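Local structure of protein interacting with Hsp90 1 (4CHH) at residues 31-44 and 56-69. The protein takes part in pre-rRNA processing, is required for the NOP58-snoRNA interaction, and, as a component of the R2TP complex, interacts with HSP90. Numbering follows the deposited sequence.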
# COMPACT_ATOMS: atom_id res chain seq x y z
N LYS A 31 -13.93 10.67 -1.73
CA LYS A 31 -13.29 10.07 -0.57
C LYS A 31 -13.42 8.55 -0.65
O LYS A 31 -14.47 8.01 -1.00
CB LYS A 31 -13.88 10.60 0.74
CG LYS A 31 -13.71 12.10 0.97
CD LYS A 31 -12.44 12.45 1.71
CE LYS A 31 -12.48 13.85 2.25
NZ LYS A 31 -11.36 14.10 3.21
N ILE A 32 -12.35 7.87 -0.33
CA ILE A 32 -12.32 6.42 -0.25
C ILE A 32 -12.01 6.12 1.20
O ILE A 32 -10.97 6.55 1.68
CB ILE A 32 -11.29 5.79 -1.23
CG1 ILE A 32 -11.64 6.07 -2.72
CG2 ILE A 32 -11.14 4.28 -0.95
CD1 ILE A 32 -10.55 5.59 -3.74
N GLU A 33 -12.91 5.40 1.88
CA GLU A 33 -12.70 4.99 3.28
C GLU A 33 -12.17 3.55 3.26
O GLU A 33 -12.90 2.63 2.90
CB GLU A 33 -13.99 5.14 4.09
CG GLU A 33 -14.51 6.57 4.08
CD GLU A 33 -15.08 7.03 5.41
OE1 GLU A 33 -16.23 6.65 5.73
OE2 GLU A 33 -14.37 7.77 6.13
N PRO A 34 -10.87 3.34 3.54
CA PRO A 34 -10.30 1.99 3.40
C PRO A 34 -10.72 1.01 4.49
O PRO A 34 -11.00 1.41 5.61
CB PRO A 34 -8.78 2.23 3.45
CG PRO A 34 -8.60 3.72 3.33
CD PRO A 34 -9.82 4.32 3.91
N ILE A 35 -10.77 -0.28 4.13
CA ILE A 35 -11.10 -1.38 5.05
C ILE A 35 -9.76 -2.02 5.46
O ILE A 35 -9.01 -2.47 4.60
CB ILE A 35 -12.09 -2.41 4.38
CG1 ILE A 35 -13.41 -1.72 3.93
CG2 ILE A 35 -12.37 -3.62 5.34
CD1 ILE A 35 -14.17 -2.43 2.78
N ALA A 36 -9.44 -2.02 6.77
CA ALA A 36 -8.18 -2.57 7.29
C ALA A 36 -8.01 -4.04 6.90
O ALA A 36 -8.97 -4.82 6.87
CB ALA A 36 -8.11 -2.42 8.83
N ASP A 37 -6.78 -4.42 6.55
CA ASP A 37 -6.54 -5.79 6.15
C ASP A 37 -5.32 -6.29 6.91
O ASP A 37 -5.47 -6.99 7.93
CB ASP A 37 -6.40 -5.91 4.61
CG ASP A 37 -6.22 -7.32 4.05
OD1 ASP A 37 -6.19 -8.29 4.85
OD2 ASP A 37 -6.05 -7.45 2.82
N PHE A 38 -4.11 -5.92 6.46
CA PHE A 38 -2.89 -6.35 7.17
C PHE A 38 -1.81 -5.25 7.14
O PHE A 38 -2.02 -4.21 6.53
CB PHE A 38 -2.39 -7.72 6.64
CG PHE A 38 -1.82 -7.68 5.24
CD1 PHE A 38 -2.65 -7.79 4.13
CD2 PHE A 38 -0.44 -7.57 5.04
CE1 PHE A 38 -2.12 -7.78 2.84
CE2 PHE A 38 0.09 -7.58 3.75
CZ PHE A 38 -0.76 -7.67 2.66
N VAL A 39 -0.70 -5.46 7.85
CA VAL A 39 0.41 -4.49 8.03
C VAL A 39 1.74 -5.04 7.54
O VAL A 39 2.07 -6.20 7.78
CB VAL A 39 0.55 -4.09 9.54
CG1 VAL A 39 1.72 -3.13 9.78
CG2 VAL A 39 -0.72 -3.47 10.08
N ILE A 40 2.52 -4.15 6.93
CA ILE A 40 3.91 -4.43 6.54
C ILE A 40 4.76 -3.57 7.45
O ILE A 40 4.56 -2.36 7.51
CB ILE A 40 4.25 -4.16 5.04
CG1 ILE A 40 3.21 -4.77 4.05
CG2 ILE A 40 5.69 -4.56 4.70
CD1 ILE A 40 3.19 -4.06 2.64
N LYS A 41 5.69 -4.17 8.17
CA LYS A 41 6.61 -3.42 9.01
C LYS A 41 7.96 -3.43 8.32
O LYS A 41 8.39 -4.46 7.84
CB LYS A 41 6.68 -4.03 10.42
CG LYS A 41 7.56 -3.28 11.40
CD LYS A 41 7.48 -3.95 12.75
CE LYS A 41 8.78 -3.89 13.50
NZ LYS A 41 8.74 -4.71 14.73
N THR A 42 8.59 -2.27 8.21
CA THR A 42 9.90 -2.18 7.58
C THR A 42 10.69 -1.10 8.30
O THR A 42 10.33 -0.69 9.41
CB THR A 42 9.79 -2.02 6.01
OG1 THR A 42 11.09 -1.91 5.43
CG2 THR A 42 8.98 -0.84 5.59
N LYS A 43 11.78 -0.66 7.67
CA LYS A 43 12.73 0.31 8.17
C LYS A 43 13.03 1.39 7.11
O LYS A 43 13.23 1.06 5.94
CB LYS A 43 14.02 -0.46 8.55
CG LYS A 43 14.99 0.33 9.41
CD LYS A 43 16.18 -0.53 9.83
CE LYS A 43 17.22 0.31 10.53
NZ LYS A 43 16.78 0.71 11.90
N LEU A 44 13.07 2.65 7.51
CA LEU A 44 13.42 3.73 6.56
C LEU A 44 14.96 3.76 6.36
O LEU A 44 15.69 3.96 7.33
CB LEU A 44 12.91 5.07 7.11
CG LEU A 44 13.25 6.35 6.31
CD1 LEU A 44 12.55 6.36 4.96
CD2 LEU A 44 12.88 7.59 7.11
N GLY A 56 16.56 5.26 9.58
CA GLY A 56 16.59 4.15 10.52
C GLY A 56 15.33 3.96 11.34
O GLY A 56 15.22 2.97 12.07
N ARG A 57 14.36 4.86 11.21
CA ARG A 57 13.11 4.72 11.94
C ARG A 57 12.23 3.64 11.33
O ARG A 57 12.32 3.38 10.13
CB ARG A 57 12.34 6.05 12.01
CG ARG A 57 13.12 7.18 12.72
CD ARG A 57 13.24 6.95 14.21
NE ARG A 57 14.08 7.95 14.86
CZ ARG A 57 15.32 7.73 15.26
NH1 ARG A 57 15.89 6.55 15.06
NH2 ARG A 57 16.01 8.69 15.86
N LYS A 58 11.39 3.03 12.18
CA LYS A 58 10.42 2.00 11.83
C LYS A 58 9.38 2.58 10.91
O LYS A 58 8.95 3.73 11.05
CB LYS A 58 9.72 1.42 13.08
CG LYS A 58 10.58 0.57 14.00
CD LYS A 58 9.69 -0.13 15.03
CE LYS A 58 10.43 -0.46 16.32
NZ LYS A 58 10.82 -1.89 16.40
N VAL A 59 8.98 1.77 9.97
CA VAL A 59 7.98 2.12 8.99
C VAL A 59 6.88 1.07 9.03
O VAL A 59 7.15 -0.13 9.12
CB VAL A 59 8.59 2.28 7.55
CG1 VAL A 59 7.48 2.38 6.49
CG2 VAL A 59 9.48 3.52 7.48
N PHE A 60 5.64 1.54 8.96
CA PHE A 60 4.47 0.68 8.88
C PHE A 60 3.64 1.03 7.67
O PHE A 60 3.37 2.20 7.42
CB PHE A 60 3.60 0.76 10.12
CG PHE A 60 4.27 0.27 11.38
CD1 PHE A 60 5.03 1.13 12.16
CD2 PHE A 60 4.11 -1.05 11.80
CE1 PHE A 60 5.66 0.68 13.32
CE2 PHE A 60 4.72 -1.49 12.99
CZ PHE A 60 5.49 -0.62 13.73
N ILE A 61 3.23 0.01 6.95
CA ILE A 61 2.36 0.21 5.80
C ILE A 61 1.06 -0.53 6.06
O ILE A 61 1.09 -1.75 6.24
CB ILE A 61 3.01 -0.23 4.46
CG1 ILE A 61 4.28 0.57 4.14
CG2 ILE A 61 1.97 -0.18 3.33
CD1 ILE A 61 5.23 -0.03 2.99
N ASN A 62 -0.06 0.19 6.07
CA ASN A 62 -1.37 -0.40 6.21
C ASN A 62 -1.90 -0.84 4.84
O ASN A 62 -2.31 0.00 4.06
CB ASN A 62 -2.34 0.59 6.89
CG ASN A 62 -2.02 0.81 8.36
OD1 ASN A 62 -1.75 -0.13 9.10
ND2 ASN A 62 -1.96 2.05 8.81
N VAL A 63 -1.89 -2.16 4.54
CA VAL A 63 -2.46 -2.70 3.30
C VAL A 63 -3.94 -2.84 3.57
O VAL A 63 -4.36 -3.51 4.50
CB VAL A 63 -1.83 -4.03 2.81
CG1 VAL A 63 -2.34 -4.37 1.41
CG2 VAL A 63 -0.31 -3.96 2.84
N CYS A 64 -4.72 -2.10 2.83
CA CYS A 64 -6.13 -2.00 3.08
C CYS A 64 -6.88 -2.02 1.76
O CYS A 64 -6.24 -2.06 0.71
CB CYS A 64 -6.41 -0.72 3.88
SG CYS A 64 -5.68 0.78 3.16
N HIS A 65 -8.21 -2.05 1.80
CA HIS A 65 -8.94 -2.17 0.53
C HIS A 65 -10.27 -1.41 0.50
O HIS A 65 -10.77 -0.96 1.53
CB HIS A 65 -9.17 -3.65 0.16
CG HIS A 65 -10.00 -4.41 1.14
ND1 HIS A 65 -11.37 -4.52 0.98
CD2 HIS A 65 -9.63 -5.04 2.28
CE1 HIS A 65 -11.80 -5.21 2.03
NE2 HIS A 65 -10.79 -5.55 2.83
N SER A 66 -10.79 -1.25 -0.71
CA SER A 66 -12.08 -0.65 -1.00
C SER A 66 -12.54 -1.08 -2.39
O SER A 66 -11.72 -1.20 -3.30
CB SER A 66 -12.01 0.88 -0.93
OG SER A 66 -13.20 1.48 -1.42
N PRO A 67 -13.87 -1.27 -2.60
CA PRO A 67 -14.35 -1.61 -3.95
C PRO A 67 -14.24 -0.42 -4.93
O PRO A 67 -14.44 -0.59 -6.13
CB PRO A 67 -15.79 -2.02 -3.70
CG PRO A 67 -16.20 -1.18 -2.51
CD PRO A 67 -14.99 -1.18 -1.64
N LEU A 68 -13.87 0.77 -4.41
CA LEU A 68 -13.75 2.02 -5.17
C LEU A 68 -12.40 2.20 -5.88
O LEU A 68 -12.26 3.11 -6.70
CB LEU A 68 -13.97 3.20 -4.18
CG LEU A 68 -15.39 3.77 -4.05
CD1 LEU A 68 -16.39 2.74 -3.54
CD2 LEU A 68 -15.40 4.95 -3.12
N VAL A 69 -11.42 1.36 -5.54
CA VAL A 69 -10.09 1.38 -6.14
C VAL A 69 -10.19 0.60 -7.45
O VAL A 69 -10.77 -0.50 -7.47
CB VAL A 69 -8.98 0.78 -5.19
CG1 VAL A 69 -7.60 0.77 -5.86
CG2 VAL A 69 -8.92 1.49 -3.84
O HOH W 1 -14.38 2.35 0.70
O HOH W 2 -10.27 -6.98 5.37
O HOH W 3 -4.68 -2.41 6.96
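An antiparallel beta hairpin of the PIH1 N-terminal domain joins Ile35-Leu44 to Lys58-Ser66. Backbone bonds run in pairs between Ile35 and His65, Ile40 and Ile61, and Thr42 and Val59. Near the middle the ladder is broken by a classic beta bulge, where Asp37 and Phe38 both face Val63. Phe38 N donates to Val63 O at 3.1 Å and Val63 N returns a bond to Phe38 O; the one from Asp37 N to Val63 O is weak. Water 3 accepts from Asp37 N and donates to Val63 O.

Val63 lies over one face of the Phe38 ring. Its CB is 3.9 Å from the ring centroid, 16° off the normal, a CH-pi contact. The phenyl reaches this place because CG sits between the backbone N and the carbonyl carbon (chi1 70°). Val63 CG2 also meets Ile40 CD1 at 3.5 Å. Ile40, Ile61, Thr42 and Val59 continue this face; at its Phe38 end Ile125 of helix 119-127 touches the ring and Arg132 makes a cation-pi contact with it.

His65 uses the same turn of chi1 (62°) to bring a face of its imidazole against Ile35, whose CB stands 3.8 Å from the ring centroid in a second CH-pi contact. Water 2 lies in the ring plane and links NE2 to Ala36 O; ND1 is hydrogen-bonded to Ser119 OG. On the other face of the hairpin, Val39 CG1 meets the edge of the Phe60 ring at CD2, 3.8 Å away, and Lys41 CD touches Phe60 CE2.

At the loop end the Lys43 chain runs extended and bends at its last torsion, placing NZ on a lone pair of Gly56 O, 2.8 Å away. At the other end Ser66 OG accepts a hydrogen bond from Leu68 N, which makes an ST turn, and Ile32 CG1 packs against Leu68 CD2 at 3.9 Å.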